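PDB 3U3W: transcriptional activator PlcR protein, which activates transcription as a quorum-sensing regulator of virulence, binding DNA through a helix-turn-helix domain when the signal peptide PapR occupies its tetratricopeptide-repeat domain. Local coordinates for residues Y156-I161 with E179-Q184; N163-A166 with K172-I175. All coordinates share one frame; numbering follows the deposited sequence.

Contact 1 of 2, residues Y156-I161 with E179-Q184; sequences YIENAI and EQILKQ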
loop_
_atom_site.group_PDB
_atom_site.type_symbol
_atom_site.label_atom_id
_atom_site.label_comp_id
_atom_site.label_asym_id
_atom_site.label_seq_id
_atom_site.Cartn_x
_atom_site.Cartn_y
_atom_site.Cartn_z
ATOM N N TYR A 156 -16.493 -1.748 -0.180
ATOM C CA TYR A 156 -16.244 -2.971 -0.935
ATOM C C TYR A 156 -17.548 -3.757 -1.169
ATOM O O TYR A 156 -17.780 -4.307 -2.246
ATOM C CB TYR A 156 -15.242 -3.852 -0.209
ATOM C CG TYR A 156 -13.891 -3.218 0.045
ATOM C CD1 TYR A 156 -13.430 -2.177 -0.742
ATOM C CD2 TYR A 156 -13.068 -3.680 1.080
ATOM C CE1 TYR A 156 -12.178 -1.596 -0.508
ATOM C CE2 TYR A 156 -11.837 -3.119 1.322
ATOM C CZ TYR A 156 -11.389 -2.072 0.523
ATOM O OH TYR A 156 -10.157 -1.497 0.749
ATOM N N ILE A 157 -18.396 -3.795 -0.148
ATOM C CA ILE A 157 -19.704 -4.429 -0.252
ATOM C C ILE A 157 -20.625 -3.674 -1.248
ATOM O O ILE A 157 -21.309 -4.290 -2.077
ATOM C CB ILE A 157 -20.335 -4.603 1.159
ATOM C CG1 ILE A 157 -19.494 -5.592 1.980
ATOM C CG2 ILE A 157 -21.783 -5.108 1.070
ATOM C CD1 ILE A 157 -19.807 -5.608 3.466
ATOM N N GLU A 158 -20.608 -2.344 -1.194
ATOM C CA GLU A 158 -21.344 -1.556 -2.173
ATOM C C GLU A 158 -20.878 -1.803 -3.600
ATOM O O GLU A 158 -21.689 -1.797 -4.534
ATOM C CB GLU A 158 -21.289 -0.072 -1.829
ATOM C CG GLU A 158 -22.177 0.279 -0.645
ATOM C CD GLU A 158 -21.874 1.650 -0.082
ATOM O OE1 GLU A 158 -21.878 1.812 1.158
ATOM O OE2 GLU A 158 -21.630 2.570 -0.881
ATOM N N ASN A 159 -19.577 -2.027 -3.772
ATOM C CA ASN A 159 -19.040 -2.275 -5.091
ATOM C C ASN A 159 -19.570 -3.598 -5.616
ATOM O O ASN A 159 -20.011 -3.669 -6.754
ATOM C CB ASN A 159 -17.499 -2.231 -5.106
ATOM C CG ASN A 159 -16.911 -2.735 -6.431
ATOM O OD1 ASN A 159 -16.839 -2.017 -7.430
ATOM N ND2 ASN A 159 -16.523 -3.980 -6.445
ATOM N N ALA A 160 -19.543 -4.644 -4.791
ATOM C CA ALA A 160 -20.178 -5.927 -5.160
ATOM C C ALA A 160 -21.666 -5.762 -5.538
ATOM O O ALA A 160 -22.105 -6.221 -6.588
ATOM C CB ALA A 160 -20.015 -6.970 -4.042
ATOM N N ILE A 161 -22.427 -5.078 -4.691
ATOM C CA ILE A 161 -23.814 -4.785 -5.005
ATOM C C ILE A 161 -23.953 -4.101 -6.373
ATOM O O ILE A 161 -24.777 -4.500 -7.191
ATOM C CB ILE A 161 -24.469 -3.925 -3.908
ATOM C CG1 ILE A 161 -24.634 -4.740 -2.618
ATOM C CG2 ILE A 161 -25.808 -3.396 -4.392
ATOM C CD1 ILE A 161 -25.018 -3.916 -1.383
ATOM N N GLU A 179 -21.182 5.771 -8.980
ATOM C CA GLU A 179 -20.975 7.193 -8.744
ATOM C C GLU A 179 -21.025 7.524 -7.251
ATOM O O GLU A 179 -20.233 8.326 -6.785
ATOM C CB GLU A 179 -21.981 8.037 -9.519
ATOM C CG GLU A 179 -21.841 7.939 -11.030
ATOM C CD GLU A 179 -22.840 8.832 -11.748
ATOM O OE1 GLU A 179 -23.759 9.345 -11.076
ATOM O OE2 GLU A 179 -22.700 9.031 -12.975
ATOM N N GLN A 180 -21.936 6.914 -6.499
ATOM C CA GLN A 180 -21.979 7.165 -5.053
ATOM C C GLN A 180 -20.703 6.714 -4.355
ATOM O O GLN A 180 -20.249 7.377 -3.427
ATOM C CB GLN A 180 -23.146 6.454 -4.382
ATOM C CG GLN A 180 -24.472 7.168 -4.366
ATOM C CD GLN A 180 -25.575 6.236 -3.875
ATOM O OE1 GLN A 180 -26.540 5.964 -4.599
ATOM N NE2 GLN A 180 -25.416 5.710 -2.654
ATOM N N ILE A 181 -20.155 5.569 -4.773
ATOM C CA ILE A 181 -18.911 5.047 -4.185
ATOM C C ILE A 181 -17.722 5.975 -4.438
ATOM O O ILE A 181 -16.968 6.300 -3.516
ATOM C CB ILE A 181 -18.572 3.598 -4.663
ATOM C CG1 ILE A 181 -19.656 2.619 -4.219
ATOM C CG2 ILE A 181 -17.206 3.150 -4.127
ATOM C CD1 ILE A 181 -19.753 1.370 -5.068
ATOM N N LEU A 182 -17.554 6.412 -5.681
ATOM C CA LEU A 182 -16.483 7.355 -6.016
ATOM C C LEU A 182 -16.575 8.640 -5.202
ATOM O O LEU A 182 -15.552 9.220 -4.841
ATOM C CB LEU A 182 -16.477 7.675 -7.512
ATOM C CG LEU A 182 -16.161 6.437 -8.365
ATOM C CD1 LEU A 182 -16.397 6.686 -9.849
ATOM C CD2 LEU A 182 -14.736 5.944 -8.097
ATOM N N LYS A 183 -17.806 9.060 -4.912
ATOM C CA LYS A 183 -18.080 10.257 -4.119
ATOM C C LYS A 183 -17.711 10.065 -2.646
ATOM O O LYS A 183 -17.060 10.916 -2.043
ATOM C CB LYS A 183 -19.558 10.652 -4.263
ATOM C CG LYS A 183 -19.954 11.948 -3.562
ATOM C CD LYS A 183 -21.381 12.366 -3.922
ATOM C CE LYS A 183 -21.705 13.780 -3.416
ATOM N NZ LYS A 183 -21.477 13.960 -1.948
ATOM N N GLN A 184 -18.135 8.942 -2.077
ATOM C CA GLN A 184 -17.767 8.569 -0.718
ATOM C C GLN A 184 -16.258 8.418 -0.562
ATOM O O GLN A 184 -15.732 8.665 0.517
ATOM C CB GLN A 184 -18.469 7.268 -0.307
ATOM C CG GLN A 184 -19.993 7.377 -0.225
ATOM C CD GLN A 184 -20.675 6.036 0.014
ATOM O OE1 GLN A 184 -20.498 5.419 1.063
ATOM N NE2 GLN A 184 -21.463 5.585 -0.957
#
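Ile181 and Glu158 meet where helix 153-167 and helix 171-187 run past each other, and the apolar part of the contact rests mainly on the CD1 methyl of Ile181. CD1 of Ile181 reaches the neighbouring backbone, 3.7 Å from C of Glu158 and 3.6 Å from N of Asn159, and also lies 3.9 Å from CB of Glu158. The isoleucine gets there by an extended outer chain: CG1 stands opposite the carbonyl carbon and chi2, at 156°, carries CD1 outward, while CG2 turns aside. The short segments are antiparallel at 163° with axes 10.2 Å apart, the geometry of a helical hairpin such as the tetratricopeptide repeat builds, and Ile181 spans that spacing to touch the opposite backbone.

The polar part is a single hydrogen bond. Glu158 and Gln184 stretch toward each other from opposite directions, and NE2 of Gln184 gives a hydrogen to OE2 of Glu158 over 3.0 Å. OE2 receives it on its syn lone pair, although the donor geometry is bent, with an N-H...O angle of 142° and the oxygen tilted from the amide plane. The same NE2 makes a weak bond to O of Gln180, one turn earlier in its own helix, which may help set how the amide is turned.

Asn159 contributes mainly backbone here, because its amide faces elsewhere: OD1 is hydrogen-bonded to Asn201 on helix 192-208, and ND2 donates to the backbone of the bound PapR peptide. Phe194 and Val198, also on helix 192-208, pack against Ile181.

Contact 2 of 2, residues N163-A166 with K172-I175; sequences NIYA and KKGI
Tyr165 and Lys173 make the principal side-chain contact between the end of helix 153-167 and the start of helix 171-187. The aliphatic part of the lysine lies over one face of the phenol ring, with CD placed 4.0 Å from the ring centroid and 20° off the normal, a CH-pi contact. It sits somewhat off-centre, nearer the rim that carries the hydroxyl: CD is 3.8 Å from CE1 and 3.9 Å from CZ of Tyr165. Closer to the backbone, CB of Lys173 approaches CG of the tyrosine at 4.2 Å, so the ring is accompanied by the lysine chain from its base to its outer end.

The lysine achieves this with an unusual first torsion, chi1 -123°, away from the staggered positions; beyond CG the chain is fully extended and travels outward over the ring.

At the base of the ring the helices approach through Gly174. With no side chain on this residue, its backbone lies directly against Tyr165 just beyond the turn that joins the helices, N and CA of Gly174 each 4.0 Å from CB of the tyrosine. CB of Ala166 is near the same glycine, 4.6 Å from CA of Gly174.

The outer end of the tyrosine is held by a different helix: OH is hydrogen-bonded to NZ of Lys139. Ile135, like Lys139 on helix 131-143, packs against Tyr165, as does Tyr170 from the connecting loop. Asn163, Ile164 and Ala166 touch an aromatic side chain of the bound peptide, Ile164 also packing on helix 131-143, while Ala166 and Ile175 lean on Ala205 of helix 192-208, which thus packs against both helices of the hairpin.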
loop_
_atom_site.group_PDB
_atom_site.type_symbol
_atom_site.label_atom_id
_atom_site.label_comp_id
_atom_site.label_asym_id
_atom_site.label_seq_id
_atom_site.Cartn_x
_atom_site.Cartn_y
_atom_site.Cartn_z
ATOM N N ASN A 163 -21.874 -4.130 -8.954
ATOM C CA ASN A 163 -21.494 -5.087 -9.991
ATOM C C ASN A 163 -22.645 -6.008 -10.358
ATOM O O ASN A 163 -22.808 -6.383 -11.511
ATOM C CB ASN A 163 -20.328 -5.978 -9.519
ATOM C CG ASN A 163 -18.977 -5.262 -9.543
ATOM O OD1 ASN A 163 -18.837 -4.186 -10.112
ATOM N ND2 ASN A 163 -17.976 -5.877 -8.933
ATOM N N ILE A 164 -23.413 -6.405 -9.353
ATOM C CA ILE A 164 -24.447 -7.406 -9.547
ATOM C C ILE A 164 -25.672 -6.796 -10.233
ATOM O O ILE A 164 -26.215 -7.396 -11.161
ATOM C CB ILE A 164 -24.814 -8.104 -8.228
ATOM C CG1 ILE A 164 -23.598 -8.883 -7.713
ATOM C CG2 ILE A 164 -26.022 -9.033 -8.426
ATOM C CD1 ILE A 164 -23.770 -9.429 -6.320
ATOM N N TYR A 165 -26.081 -5.607 -9.791
ATOM C CA TYR A 165 -27.078 -4.813 -10.523
ATOM C C TYR A 165 -26.644 -4.690 -11.978
ATOM O O TYR A 165 -27.430 -4.918 -12.904
ATOM C CB TYR A 165 -27.209 -3.405 -9.936
ATOM C CG TYR A 165 -28.119 -3.286 -8.733
ATOM C CD1 TYR A 165 -29.354 -3.913 -8.709
ATOM C CD2 TYR A 165 -27.738 -2.530 -7.618
ATOM C CE1 TYR A 165 -30.195 -3.806 -7.603
ATOM C CE2 TYR A 165 -28.567 -2.413 -6.511
ATOM C CZ TYR A 165 -29.801 -3.054 -6.512
ATOM O OH TYR A 165 -30.647 -2.946 -5.426
ATOM N N ALA A 166 -25.377 -4.349 -12.185
ATOM C CA ALA A 166 -24.939 -4.021 -13.534
ATOM C C ALA A 166 -24.938 -5.226 -14.466
ATOM O O ALA A 166 -25.281 -5.115 -15.636
ATOM C CB ALA A 166 -23.577 -3.316 -13.527
ATOM N N LYS A 172 -28.776 1.402 -14.844
ATOM C CA LYS A 172 -28.966 2.678 -14.183
ATOM C C LYS A 172 -28.690 2.569 -12.683
ATOM O O LYS A 172 -28.019 3.414 -12.095
ATOM C CB LYS A 172 -30.370 3.226 -14.435
ATOM C CG LYS A 172 -30.602 4.587 -13.788
ATOM C CD LYS A 172 -32.084 4.865 -13.557
ATOM C CE LYS A 172 -32.340 6.360 -13.421
ATOM N NZ LYS A 172 -31.989 7.105 -14.680
ATOM N N LYS A 173 -29.206 1.527 -12.054
ATOM C CA LYS A 173 -29.000 1.391 -10.627
ATOM C C LYS A 173 -27.509 1.163 -10.335
ATOM O O LYS A 173 -26.969 1.698 -9.369
ATOM C CB LYS A 173 -29.861 0.261 -10.070
ATOM C CG LYS A 173 -30.802 0.680 -8.943
ATOM C CD LYS A 173 -31.755 -0.469 -8.603
ATOM C CE LYS A 173 -32.901 -0.036 -7.693
ATOM N NZ LYS A 173 -33.922 -1.127 -7.517
ATOM N N GLY A 174 -26.847 0.389 -11.190
ATOM C CA GLY A 174 -25.448 0.074 -10.989
ATOM C C GLY A 174 -24.573 1.298 -11.152
ATOM O O GLY A 174 -23.739 1.612 -10.294
ATOM N N ILE A 175 -24.778 1.997 -12.266
ATOM C CA ILE A 175 -24.049 3.226 -12.554
ATOM C C ILE A 175 -24.214 4.279 -11.445
ATOM O O ILE A 175 -23.243 4.901 -11.031
ATOM C CB ILE A 175 -24.409 3.769 -13.943
ATOM C CG1 ILE A 175 -23.731 2.896 -15.020
ATOM C CG2 ILE A 175 -24.021 5.231 -14.047
ATOM C CD1 ILE A 175 -24.360 2.974 -16.433
#

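Both contacts join the same two helices, 153-167 and 171-187, which form an antiparallel hairpin within the C-terminal tetratricopeptide-repeat region. Along the chain the order is 156-161, 163-166, 172-175, 179-184: contact 2 lies next to the connecting turn and contact 1 further from it, their centres about 10 Å apart. The two sets of segments adjoin in sequence but do not otherwise touch. Helices 131-143 and 192-208 flank the hairpin at both levels. Residues of helix 153-167 from both contacts reach the bound PapR peptide, whereas the nearest atoms of the DNA are about 31 and 43 Å away, consistent with a role in peptide recognition.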